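Local atomic coordinates of sulfur oxidation protein soxB (Thermus thermophilus, PDB entry 2WDD), a protein that probably hydrolyses the sulfur-sulfur bond of cysteine S-thiosulfonate to release sulfate in the sulfur oxidation pathway, with two manganese ions at its active site. Residues D280-P294 / L317-V331. Numbering follows the deposited sequence. Where two conformers were deposited one is given.
Sequences DLILSGHTHDLTPRP and LKLWKGGIANLRVRV. With MN (manganese (II) ion), chain H; MN (manganese (II) ion), chain G.
The backbones of 280-294 and the 317-331 hairpin come nearest at two points, Asp280/Ile324 (CA to CA 6.2 Å) and Pro292/Val331 (5.6 Å); most of the direct contact is made by side chains, and waters link the backbones near Val331 and Val329. Ile324 CD1 ends over the start of strand 281-284, 3.5 Å from Asp280 CB and touching Leu281 CB. Leu281, its chi1 of 171° setting CG opposite the backbone N, lays CD2 obliquely across Leu317 CD2 and CD1 against Leu327 CD1, which Pro294 CG also meets. At the other end Val329 CG2 lies against the Pro294 ring, 3.8 Å from CD, and Val331 CG2 rests 3.7 Å from Pro292 CA while its CG1 meets Leu290 CD2. One water donates to Pro292 O and accepts from Val331 N, both at 2.9 Å; another bridges Pro292 O and Val329 O. Asp280 OD1 reaches Gly322 O through a third water, and its OD2 pairs with Arg251. Between these ends 280-294 loops out to the dimanganese centre, where His286 ND1 and His288 NE2 each bind one ion, bridged by Asp132. The contact joins the metallophosphoesterase-type domain's two mixed sheets, Leu31 of strand 29-34 touching Leu281 and Leu317, Trp301 of strand 300-304 touching Pro294 and Leu327.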
# COMPACT_ATOMS: atom_id res chain seq x y z
N ASP A 280 -21.84 5.24 6.91
CA ASP A 280 -21.60 5.25 8.35
C ASP A 280 -20.16 4.94 8.72
O ASP A 280 -19.64 5.46 9.71
CB ASP A 280 -22.55 4.29 9.05
CG ASP A 280 -24.00 4.61 8.75
OD1 ASP A 280 -24.38 5.79 8.93
OD2 ASP A 280 -24.72 3.72 8.25
N LEU A 281 -19.52 4.09 7.93
CA LEU A 281 -18.15 3.69 8.21
C LEU A 281 -17.46 3.46 6.88
O LEU A 281 -18.07 2.93 5.95
CB LEU A 281 -18.16 2.38 8.98
CG LEU A 281 -16.82 1.65 9.20
CD1 LEU A 281 -15.92 2.50 10.09
CD2 LEU A 281 -17.03 0.26 9.81
N ILE A 282 -16.19 3.85 6.80
CA ILE A 282 -15.37 3.60 5.61
C ILE A 282 -14.15 2.83 6.09
O ILE A 282 -13.49 3.26 7.04
CB ILE A 282 -14.90 4.89 4.88
CG1 ILE A 282 -16.09 5.67 4.33
CG2 ILE A 282 -13.97 4.52 3.70
CD1 ILE A 282 -15.75 7.06 3.82
N LEU A 283 -13.87 1.70 5.43
CA LEU A 283 -12.69 0.87 5.68
C LEU A 283 -11.79 1.31 4.51
O LEU A 283 -12.04 0.98 3.34
CB LEU A 283 -13.05 -0.62 5.60
CG LEU A 283 -14.05 -1.03 6.70
CD1 LEU A 283 -14.47 -2.49 6.57
CD2 LEU A 283 -13.50 -0.72 8.11
N SER A 284 -10.78 2.12 4.84
CA SER A 284 -9.91 2.77 3.85
C SER A 284 -8.61 2.06 3.55
O SER A 284 -7.69 2.04 4.37
CB SER A 284 -9.58 4.20 4.30
OG SER A 284 -10.71 5.05 4.37
N GLY A 285 -8.50 1.54 2.33
CA GLY A 285 -7.28 0.91 1.87
C GLY A 285 -6.50 1.89 1.01
O GLY A 285 -6.74 3.09 1.04
N HIS A 286 -5.56 1.35 0.23
CA HIS A 286 -4.76 2.13 -0.72
C HIS A 286 -3.61 2.97 -0.18
O HIS A 286 -2.50 2.95 -0.71
CB HIS A 286 -5.61 2.97 -1.67
CG HIS A 286 -4.80 3.62 -2.75
ND1 HIS A 286 -4.11 2.89 -3.69
CD2 HIS A 286 -4.48 4.91 -2.97
CE1 HIS A 286 -3.41 3.71 -4.46
NE2 HIS A 286 -3.63 4.94 -4.05
N THR A 287 -3.90 3.78 0.83
CA THR A 287 -2.86 4.64 1.37
C THR A 287 -1.98 3.98 2.44
O THR A 287 -0.98 4.56 2.88
CB THR A 287 -3.44 6.00 1.82
OG1 THR A 287 -4.68 5.79 2.50
CG2 THR A 287 -3.68 6.92 0.62
N HIS A 288 -2.30 2.72 2.78
CA HIS A 288 -1.49 1.93 3.71
C HIS A 288 -1.39 2.60 5.08
O HIS A 288 -0.37 2.47 5.77
CB HIS A 288 -0.08 1.69 3.13
CG HIS A 288 -0.06 0.88 1.87
ND1 HIS A 288 1.08 0.24 1.42
CD2 HIS A 288 -1.02 0.59 0.97
CE1 HIS A 288 0.81 -0.41 0.30
NE2 HIS A 288 -0.46 -0.22 0.01
N ASP A 289 -2.45 3.29 5.48
CA ASP A 289 -2.49 3.99 6.77
C ASP A 289 -2.83 3.09 7.95
O ASP A 289 -3.34 1.97 7.78
CB ASP A 289 -3.51 5.13 6.68
CG ASP A 289 -3.04 6.26 5.79
OD1 ASP A 289 -1.93 6.77 6.04
OD2 ASP A 289 -3.78 6.67 4.86
N LEU A 290 -2.60 3.62 9.16
CA LEU A 290 -2.97 2.96 10.41
C LEU A 290 -3.78 3.95 11.24
O LEU A 290 -3.37 5.11 11.39
CB LEU A 290 -1.74 2.51 11.21
CG LEU A 290 -1.17 1.14 10.80
CD1 LEU A 290 0.29 1.03 11.21
CD2 LEU A 290 -2.00 0.01 11.41
N THR A 291 -4.93 3.51 11.75
CA THR A 291 -5.79 4.36 12.58
C THR A 291 -6.23 3.59 13.83
O THR A 291 -7.28 2.95 13.85
CB THR A 291 -7.04 4.83 11.81
OG1 THR A 291 -7.74 3.69 11.29
CG2 THR A 291 -6.66 5.75 10.67
N PRO A 292 -5.42 3.65 14.91
CA PRO A 292 -5.75 2.94 16.15
C PRO A 292 -7.09 3.35 16.74
O PRO A 292 -7.75 2.56 17.42
CB PRO A 292 -4.60 3.32 17.07
CG PRO A 292 -3.43 3.48 16.11
CD PRO A 292 -4.05 4.19 14.92
N ARG A 293 -7.52 4.57 16.41
CA ARG A 293 -8.83 5.09 16.80
C ARG A 293 -9.42 5.58 15.49
O ARG A 293 -8.69 6.10 14.64
CB ARG A 293 -8.67 6.26 17.77
CG ARG A 293 -7.98 5.90 19.07
CD ARG A 293 -8.06 7.05 20.07
NE ARG A 293 -7.16 6.86 21.20
CZ ARG A 293 -7.46 6.19 22.30
NH1 ARG A 293 -8.65 5.60 22.42
NH2 ARG A 293 -6.58 6.09 23.29
N PRO A 294 -10.74 5.40 15.29
CA PRO A 294 -11.35 5.81 14.01
C PRO A 294 -11.32 7.33 13.82
O PRO A 294 -11.33 8.10 14.79
CB PRO A 294 -12.79 5.30 14.13
CG PRO A 294 -13.06 5.33 15.63
CD PRO A 294 -11.74 4.92 16.26
N LEU A 317 -19.36 -3.21 15.87
CA LEU A 317 -20.40 -2.22 15.68
C LEU A 317 -21.66 -2.42 16.50
O LEU A 317 -22.27 -3.50 16.47
CB LEU A 317 -20.83 -2.17 14.21
CG LEU A 317 -19.71 -2.07 13.17
CD1 LEU A 317 -20.28 -2.18 11.75
CD2 LEU A 317 -18.96 -0.76 13.36
N LYS A 318 -22.10 -1.36 17.17
CA LYS A 318 -23.40 -1.36 17.82
C LYS A 318 -24.27 -0.63 16.81
O LYS A 318 -24.07 0.55 16.54
CB LYS A 318 -23.37 -0.55 19.11
CG LYS A 318 -23.03 -1.35 20.33
CD LYS A 318 -23.16 -0.47 21.56
CE LYS A 318 -22.91 -1.26 22.82
NZ LYS A 318 -22.96 -0.35 24.00
N LEU A 319 -25.24 -1.33 16.23
CA LEU A 319 -26.07 -0.71 15.22
C LEU A 319 -27.37 -0.19 15.80
O LEU A 319 -27.78 -0.59 16.90
CB LEU A 319 -26.40 -1.74 14.12
CG LEU A 319 -25.19 -2.46 13.50
CD1 LEU A 319 -25.66 -3.53 12.50
CD2 LEU A 319 -24.27 -1.47 12.83
N TRP A 320 -28.01 0.69 15.04
CA TRP A 320 -29.36 1.17 15.34
C TRP A 320 -30.13 1.27 14.03
O TRP A 320 -29.55 1.10 12.94
CB TRP A 320 -29.37 2.47 16.15
CG TRP A 320 -29.03 3.72 15.40
CD1 TRP A 320 -27.78 4.14 15.03
CD2 TRP A 320 -29.94 4.76 14.99
NE1 TRP A 320 -27.86 5.37 14.41
CE2 TRP A 320 -29.17 5.77 14.38
CE3 TRP A 320 -31.32 4.95 15.12
CZ2 TRP A 320 -29.74 6.95 13.87
CZ3 TRP A 320 -31.89 6.11 14.59
CH2 TRP A 320 -31.10 7.10 14.00
N LYS A 321 -31.43 1.49 14.12
CA LYS A 321 -32.26 1.54 12.92
C LYS A 321 -31.72 2.43 11.80
O LYS A 321 -31.90 2.11 10.63
CB LYS A 321 -33.70 1.94 13.28
CG LYS A 321 -34.23 3.11 12.46
CD LYS A 321 -35.71 3.37 12.75
CE LYS A 321 -36.56 2.13 12.51
NZ LYS A 321 -37.99 2.35 12.89
N GLY A 322 -31.07 3.53 12.16
CA GLY A 322 -30.57 4.48 11.18
C GLY A 322 -29.07 4.56 10.96
O GLY A 322 -28.60 5.50 10.32
N GLY A 323 -28.30 3.63 11.51
CA GLY A 323 -26.85 3.68 11.30
C GLY A 323 -26.03 2.96 12.34
O GLY A 323 -26.43 1.93 12.87
N ILE A 324 -24.83 3.49 12.60
CA ILE A 324 -23.94 2.93 13.60
C ILE A 324 -24.05 3.80 14.85
O ILE A 324 -23.76 5.00 14.81
CB ILE A 324 -22.47 2.88 13.09
CG1 ILE A 324 -22.35 1.91 11.91
CG2 ILE A 324 -21.52 2.45 14.23
CD1 ILE A 324 -21.00 2.01 11.17
N ALA A 325 -24.54 3.21 15.95
CA ALA A 325 -24.68 3.97 17.19
C ALA A 325 -23.33 4.20 17.83
O ALA A 325 -23.03 5.30 18.31
CB ALA A 325 -25.61 3.22 18.16
N ASN A 326 -22.51 3.16 17.84
CA ASN A 326 -21.18 3.27 18.41
C ASN A 326 -20.31 2.16 17.85
O ASN A 326 -20.81 1.22 17.22
CB ASN A 326 -21.24 3.19 19.93
CG ASN A 326 -20.23 4.12 20.60
OD1 ASN A 326 -19.15 4.34 20.08
ND2 ASN A 326 -20.59 4.65 21.77
N LEU A 327 -19.01 2.27 18.06
CA LEU A 327 -18.09 1.25 17.56
C LEU A 327 -16.84 1.15 18.40
O LEU A 327 -16.43 2.11 19.06
CB LEU A 327 -17.70 1.54 16.11
CG LEU A 327 -16.69 2.66 15.85
CD1 LEU A 327 -16.38 2.73 14.35
CD2 LEU A 327 -17.21 3.99 16.36
N ARG A 328 -16.21 -0.01 18.35
CA ARG A 328 -14.95 -0.24 19.02
C ARG A 328 -13.96 -0.67 17.94
O ARG A 328 -14.22 -1.59 17.18
CB ARG A 328 -15.07 -1.32 20.08
CG ARG A 328 -13.79 -1.51 20.87
CD ARG A 328 -13.90 -2.64 21.88
NE ARG A 328 -14.06 -3.93 21.23
CZ ARG A 328 -14.30 -5.07 21.87
NH1 ARG A 328 -14.39 -5.09 23.19
NH2 ARG A 328 -14.44 -6.20 21.18
N VAL A 329 -12.82 0.02 17.86
CA VAL A 329 -11.81 -0.28 16.86
C VAL A 329 -10.55 -0.72 17.58
O VAL A 329 -10.09 -0.07 18.52
CB VAL A 329 -11.50 0.98 16.02
CG1 VAL A 329 -10.31 0.74 15.10
CG2 VAL A 329 -12.74 1.44 15.24
N ARG A 330 -9.98 -1.84 17.13
CA ARG A 330 -8.74 -2.32 17.69
C ARG A 330 -7.83 -2.76 16.56
O ARG A 330 -8.22 -3.57 15.74
CB ARG A 330 -8.96 -3.48 18.65
CG ARG A 330 -9.68 -3.08 19.93
CD ARG A 330 -8.82 -2.17 20.79
NE ARG A 330 -9.46 -1.88 22.07
CZ ARG A 330 -10.25 -0.83 22.29
NH1 ARG A 330 -10.47 0.03 21.31
NH2 ARG A 330 -10.80 -0.64 23.48
N VAL A 331 -6.61 -2.23 16.55
CA VAL A 331 -5.60 -2.65 15.59
C VAL A 331 -4.90 -3.83 16.24
O VAL A 331 -4.23 -3.67 17.27
CB VAL A 331 -4.59 -1.50 15.34
CG1 VAL A 331 -3.38 -2.03 14.53
CG2 VAL A 331 -5.28 -0.34 14.61
MN MN H . -3.66 0.64 -4.00
MN MN G . -1.51 -0.91 -1.83
O HOH W 1 -23.98 6.09 11.68
O HOH W 2 -26.87 6.61 8.81
O HOH W 3 -2.09 0.93 -2.61
O HOH W 4 -6.39 0.15 18.19
O HOH W 5 -9.96 2.87 19.19